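Local coordinates for protein leucyl-trna synthetase (Plasmodium falciparum, PDB 5FOC) that is the editing domain of a cytosolic leucyl-tRNA synthetase, the part that probably hydrolyses mischarged aminoacyl-tRNA, at residues I232-T244 and Y283-E295. The protein carries 2 engineered substitutions. Sequence-based numbering, arbitrary orientation.
Sequences ISKIKNLYILPMT and YNLKEEQLKNNSE
Y239 and Q289 mark the smallest spacing between the two backbones, 7.2 Å from CA to CA, as strand 238-242 and the loop approaching it run past each other in opposite senses, K234 beside E295 at one end and P242 beside Y283 at the other. No backbone hydrogen bond joins them; side chains do the work. Q289 lies over one face of the Y239 ring, its CG 4.1 Å from the ring centroid and NE2 nearer the rim; the carbonyl oxygen of N237 lies over the opposite face, also near the rim. The Q289 amide, turned 67° from the ring, is held by its OE1, which accepts a hydrogen bond from K286 N at 2.9 Å on an in-plane lone pair. N292 meets N237 twice. Its ND2 donates to N237 O at 2.8 Å from above the carbonyl plane, and its OD1 takes a weak bond from N237 ND2; ND2 also donates to N137 O. The tip of I235, CD1, rests 3.8 Å from N292 CB. At the K234 end, K234 NZ makes a 2.6 Å salt bridge to the anti lone pair of E295 OE1, reached by a lysine chain bent at chi3 (82°). At the other end L241 CD2 touches both L285 CD2 (3.8 Å) and L290 CD2, and P242 CG makes an off-centre CH-pi contact with the Y283 ring. Y138 OH ties the loop at Q289 O and N292 N, and I272 of helix 263-274 backs L241 and L290. The loop between helix 276-282 and strand 298-299 thus packs against strand 238-242, which runs between strands 138-141 and 227-229 in the editing domain's mixed sheet.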
loop_
_atom_site.group_PDB
_atom_site.type_symbol
_atom_site.label_atom_id
_atom_site.label_comp_id
_atom_site.label_asym_id
_atom_site.label_seq_id
_atom_site.Cartn_x
_atom_site.Cartn_y
_atom_site.Cartn_z
ATOM N N ILE A 232 4.914 -9.241 7.642
ATOM C CA ILE A 232 3.967 -10.317 7.717
ATOM C C ILE A 232 4.029 -11.249 6.511
ATOM O O ILE A 232 3.659 -12.415 6.619
ATOM C CB ILE A 232 2.507 -9.744 7.865
ATOM C CG1 ILE A 232 2.487 -8.673 8.931
ATOM C CG2 ILE A 232 1.520 -10.860 8.179
ATOM C CD1 ILE A 232 1.267 -7.777 8.867
ATOM N N SER A 233 4.452 -10.745 5.358
ATOM C CA SER A 233 4.350 -11.484 4.109
ATOM C C SER A 233 5.350 -12.660 4.063
ATOM O O SER A 233 6.489 -12.524 4.551
ATOM C CB SER A 233 4.579 -10.548 2.927
ATOM O OG SER A 233 5.857 -9.914 2.948
ATOM N N LYS A 234 4.883 -13.775 3.531
ATOM C CA LYS A 234 5.681 -14.969 3.346
ATOM C C LYS A 234 6.914 -14.644 2.497
ATOM O O LYS A 234 8.078 -15.081 2.833
ATOM C CB LYS A 234 4.875 -16.061 2.639
ATOM C CG LYS A 234 5.657 -17.380 2.582
ATOM C CD LYS A 234 4.898 -18.534 2.010
ATOM C CE LYS A 234 4.915 -18.507 0.516
ATOM N NZ LYS A 234 4.578 -19.842 -0.019
ATOM N N ILE A 235 6.675 -13.991 1.359
ATOM C CA ILE A 235 7.753 -13.514 0.446
ATOM C C ILE A 235 8.007 -12.034 0.613
ATOM O O ILE A 235 7.116 -11.261 1.089
ATOM C CB ILE A 235 7.466 -13.848 -1.036
ATOM C CG1 ILE A 235 6.232 -13.115 -1.592
ATOM C CG2 ILE A 235 7.329 -15.337 -1.206
ATOM C CD1 ILE A 235 5.857 -13.462 -3.007
ATOM N N LYS A 236 9.179 -11.585 0.219
ATOM C CA LYS A 236 9.608 -10.199 0.439
ATOM C C LYS A 236 9.902 -9.406 -0.867
ATOM O O LYS A 236 10.476 -8.318 -0.814
ATOM C CB LYS A 236 10.824 -10.150 1.407
ATOM C CG LYS A 236 10.668 -10.897 2.724
ATOM C CD LYS A 236 9.461 -10.391 3.581
ATOM C CE LYS A 236 9.353 -11.182 4.901
ATOM N NZ LYS A 236 8.196 -10.758 5.703
ATOM N N ASN A 237 9.490 -9.933 -2.011
ATOM C CA ASN A 237 9.655 -9.239 -3.281
ATOM C C ASN A 237 8.338 -8.777 -3.880
ATOM O O ASN A 237 7.943 -9.157 -4.977
ATOM C CB ASN A 237 10.457 -10.102 -4.290
ATOM C CG ASN A 237 9.751 -11.369 -4.682
ATOM O OD1 ASN A 237 9.157 -12.017 -3.835
ATOM N ND2 ASN A 237 9.878 -11.793 -5.953
ATOM N N LEU A 238 7.667 -7.909 -3.123
ATOM C CA LEU A 238 6.328 -7.510 -3.488
ATOM C C LEU A 238 6.373 -6.294 -4.384
ATOM O O LEU A 238 6.398 -5.130 -3.920
ATOM C CB LEU A 238 5.562 -7.195 -2.200
ATOM C CG LEU A 238 5.688 -8.180 -1.067
ATOM C CD1 LEU A 238 4.804 -7.739 0.144
ATOM C CD2 LEU A 238 5.281 -9.550 -1.500
ATOM N N TYR A 239 6.419 -6.535 -5.676
ATOM C CA TYR A 239 6.599 -5.450 -6.608
ATOM C C TYR A 239 5.334 -4.612 -6.601
ATOM O O TYR A 239 4.217 -5.176 -6.460
ATOM C CB TYR A 239 6.929 -5.974 -7.998
ATOM C CG TYR A 239 8.201 -6.809 -7.965
ATOM C CD1 TYR A 239 9.411 -6.241 -7.647
ATOM C CD2 TYR A 239 8.135 -8.170 -8.159
ATOM C CE1 TYR A 239 10.556 -7.051 -7.585
ATOM C CE2 TYR A 239 9.292 -8.969 -8.132
ATOM C CZ TYR A 239 10.462 -8.380 -7.793
ATOM O OH TYR A 239 11.605 -9.192 -7.766
ATOM N N ILE A 240 5.531 -3.331 -6.861
ATOM C CA ILE A 240 4.377 -2.416 -7.052
ATOM C C ILE A 240 3.816 -2.622 -8.453
ATOM O O ILE A 240 4.533 -2.452 -9.455
ATOM C CB ILE A 240 4.708 -0.962 -6.791
ATOM C CG1 ILE A 240 5.102 -0.798 -5.348
ATOM C CG2 ILE A 240 3.491 -0.069 -7.087
ATOM C CD1 ILE A 240 5.534 0.568 -4.890
ATOM N N LEU A 241 2.500 -2.890 -8.554
ATOM C CA LEU A 241 1.818 -3.063 -9.800
ATOM C C LEU A 241 0.655 -2.072 -9.953
ATOM O O LEU A 241 0.137 -1.650 -8.939
ATOM C CB LEU A 241 1.254 -4.468 -9.912
ATOM C CG LEU A 241 2.169 -5.693 -9.897
ATOM C CD1 LEU A 241 1.332 -6.941 -10.062
ATOM C CD2 LEU A 241 3.160 -5.585 -11.031
ATOM N N PRO A 242 0.299 -1.726 -11.177
ATOM C CA PRO A 242 -0.783 -0.752 -11.392
ATOM C C PRO A 242 -2.182 -1.364 -11.349
ATOM O O PRO A 242 -2.443 -2.366 -11.970
ATOM C CB PRO A 242 -0.476 -0.205 -12.766
ATOM C CG PRO A 242 0.107 -1.379 -13.486
ATOM C CD PRO A 242 0.960 -2.080 -12.456
ATOM N N MET A 243 -3.083 -0.687 -10.605
ATOM C CA MET A 243 -4.494 -1.081 -10.542
ATOM C C MET A 243 -5.289 0.207 -10.681
ATOM O O MET A 243 -5.330 1.015 -9.756
ATOM C CB MET A 243 -4.772 -1.812 -9.253
ATOM C CG MET A 243 -6.250 -2.200 -9.034
ATOM S SD MET A 243 -6.568 -2.970 -7.422
ATOM C CE MET A 243 -6.810 -4.684 -7.826
ATOM N N THR A 244 -5.856 0.421 -11.878
ATOM C CA THR A 244 -6.563 1.682 -12.193
ATOM C C THR A 244 -7.899 1.819 -11.516
ATOM O O THR A 244 -8.459 2.906 -11.554
ATOM C CB THR A 244 -6.772 1.868 -13.705
ATOM O OG1 THR A 244 -7.566 0.785 -14.245
ATOM C CG2 THR A 244 -5.425 1.945 -14.376
ATOM N N TYR A 283 5.500 0.338 -18.343
ATOM C CA TYR A 283 6.056 0.585 -17.004
ATOM C C TYR A 283 7.419 -0.039 -16.817
ATOM O O TYR A 283 7.892 -0.844 -17.649
ATOM C CB TYR A 283 5.132 0.009 -15.940
ATOM C CG TYR A 283 3.713 0.576 -15.951
ATOM C CD1 TYR A 283 3.442 1.827 -15.393
ATOM C CD2 TYR A 283 2.660 -0.137 -16.517
ATOM C CE1 TYR A 283 2.145 2.359 -15.398
ATOM C CE2 TYR A 283 1.334 0.385 -16.521
ATOM C CZ TYR A 283 1.099 1.620 -15.959
ATOM O OH TYR A 283 -0.160 2.140 -15.959
ATOM N N ASN A 284 8.059 0.293 -15.709
ATOM C CA ASN A 284 9.367 -0.305 -15.406
ATOM C C ASN A 284 9.128 -1.679 -14.780
ATOM O O ASN A 284 9.394 -1.884 -13.568
ATOM C CB ASN A 284 10.180 0.613 -14.487
ATOM C CG ASN A 284 10.521 1.956 -15.132
ATOM O OD1 ASN A 284 10.407 3.006 -14.486
ATOM N ND2 ASN A 284 10.933 1.939 -16.397
ATOM N N LEU A 285 8.617 -2.603 -15.623
ATOM C CA LEU A 285 8.260 -3.993 -15.262
ATOM C C LEU A 285 8.891 -4.979 -16.235
ATOM O O LEU A 285 8.940 -4.727 -17.425
ATOM C CB LEU A 285 6.727 -4.236 -15.266
ATOM C CG LEU A 285 5.916 -3.666 -14.125
ATOM C CD1 LEU A 285 4.434 -3.877 -14.440
ATOM C CD2 LEU A 285 6.300 -4.335 -12.819
ATOM N N LYS A 286 9.335 -6.117 -15.706
ATOM C CA LYS A 286 9.850 -7.214 -16.518
ATOM C C LYS A 286 9.053 -8.461 -16.253
ATOM O O LYS A 286 8.602 -8.663 -15.119
ATOM C CB LYS A 286 11.341 -7.457 -16.251
ATOM C CG LYS A 286 12.223 -6.238 -16.525
ATOM C CD LYS A 286 13.353 -6.077 -15.512
ATOM C CE LYS A 286 12.852 -5.632 -14.138
ATOM N NZ LYS A 286 13.978 -5.417 -13.183
ATOM N N GLU A 287 8.892 -9.286 -17.295
ATOM C CA GLU A 287 8.156 -10.556 -17.243
ATOM C C GLU A 287 8.479 -11.355 -15.993
ATOM O O GLU A 287 7.613 -11.956 -15.387
ATOM C CB GLU A 287 8.552 -11.473 -18.426
ATOM C CG GLU A 287 8.068 -10.998 -19.774
ATOM C CD GLU A 287 7.842 -12.110 -20.781
ATOM O OE1 GLU A 287 8.323 -13.251 -20.574
ATOM O OE2 GLU A 287 7.175 -11.826 -21.796
ATOM N N GLU A 288 9.761 -11.424 -15.658
ATOM C CA GLU A 288 10.189 -12.225 -14.516
ATOM C C GLU A 288 9.688 -11.725 -13.155
ATOM O O GLU A 288 9.736 -12.471 -12.178
ATOM C CB GLU A 288 11.711 -12.351 -14.497
ATOM C CG GLU A 288 12.439 -11.011 -14.392
ATOM C CD GLU A 288 13.148 -10.634 -15.686
ATOM O OE1 GLU A 288 12.511 -10.718 -16.787
ATOM O OE2 GLU A 288 14.332 -10.227 -15.584
ATOM N N GLN A 289 9.242 -10.479 -13.088
ATOM C CA GLN A 289 8.649 -9.945 -11.861
ATOM C C GLN A 289 7.209 -10.363 -11.676
ATOM O O GLN A 289 6.712 -10.145 -10.588
ATOM C CB GLN A 289 8.701 -8.416 -11.847
ATOM C CG GLN A 289 10.104 -7.839 -11.900
ATOM C CD GLN A 289 10.105 -6.333 -11.881
ATOM O OE1 GLN A 289 9.861 -5.705 -12.896
ATOM N NE2 GLN A 289 10.394 -5.746 -10.733
ATOM N N LEU A 290 6.574 -10.974 -12.678
ATOM C CA LEU A 290 5.127 -11.208 -12.636
ATOM C C LEU A 290 4.770 -12.611 -12.187
ATOM O O LEU A 290 3.652 -13.022 -12.358
ATOM C CB LEU A 290 4.507 -10.943 -13.992
ATOM C CG LEU A 290 4.836 -9.616 -14.616
ATOM C CD1 LEU A 290 4.168 -9.527 -15.956
ATOM C CD2 LEU A 290 4.365 -8.473 -13.755
ATOM N N LYS A 291 5.722 -13.350 -11.608
ATOM C CA LYS A 291 5.482 -14.763 -11.295
ATOM C C LYS A 291 5.332 -15.062 -9.801
ATOM O O LYS A 291 5.435 -16.233 -9.420
ATOM C CB LYS A 291 6.573 -15.635 -11.910
ATOM C CG LYS A 291 6.654 -15.525 -13.430
ATOM C CD LYS A 291 7.827 -16.346 -13.998
ATOM C CE LYS A 291 8.260 -15.865 -15.373
ATOM N NZ LYS A 291 7.135 -15.678 -16.333
ATOM N N ASN A 292 5.029 -14.056 -8.963
ATOM C CA ASN A 292 5.048 -14.296 -7.520
ATOM C C ASN A 292 3.778 -15.061 -7.171
ATOM O O ASN A 292 2.661 -14.674 -7.609
ATOM C CB ASN A 292 5.041 -13.002 -6.692
ATOM C CG ASN A 292 6.312 -12.225 -6.771
ATOM O OD1 ASN A 292 7.373 -12.763 -7.267
ATOM N ND2 ASN A 292 6.304 -11.004 -6.277
ATOM N N ASN A 293 3.935 -16.097 -6.361
ATOM C CA ASN A 293 2.823 -16.891 -5.803
ATOM C C ASN A 293 2.277 -16.227 -4.568
ATOM O O ASN A 293 3.054 -15.708 -3.757
ATOM C CB ASN A 293 3.325 -18.288 -5.377
ATOM C CG ASN A 293 2.194 -19.231 -4.980
ATOM O OD1 ASN A 293 1.524 -19.802 -5.832
ATOM N ND2 ASN A 293 1.961 -19.367 -3.689
ATOM N N SER A 294 0.943 -16.280 -4.411
ATOM C CA SER A 294 0.237 -15.838 -3.205
ATOM C C SER A 294 -0.237 -17.047 -2.413
ATOM O O SER A 294 -1.019 -17.817 -2.926
ATOM C CB SER A 294 -0.942 -15.058 -3.677
ATOM O OG SER A 294 -1.787 -14.725 -2.541
ATOM N N GLU A 295 0.283 -17.242 -1.203
ATOM C CA GLU A 295 -0.065 -18.380 -0.398
ATOM C C GLU A 295 -1.494 -18.105 0.137
ATOM O O GLU A 295 -1.680 -17.123 0.789
ATOM C CB GLU A 295 0.877 -18.535 0.776
ATOM C CG GLU A 295 0.655 -19.791 1.591
ATOM C CD GLU A 295 1.146 -21.042 0.905
ATOM O OE1 GLU A 295 2.269 -21.019 0.309
ATOM O OE2 GLU A 295 0.390 -22.043 0.959
#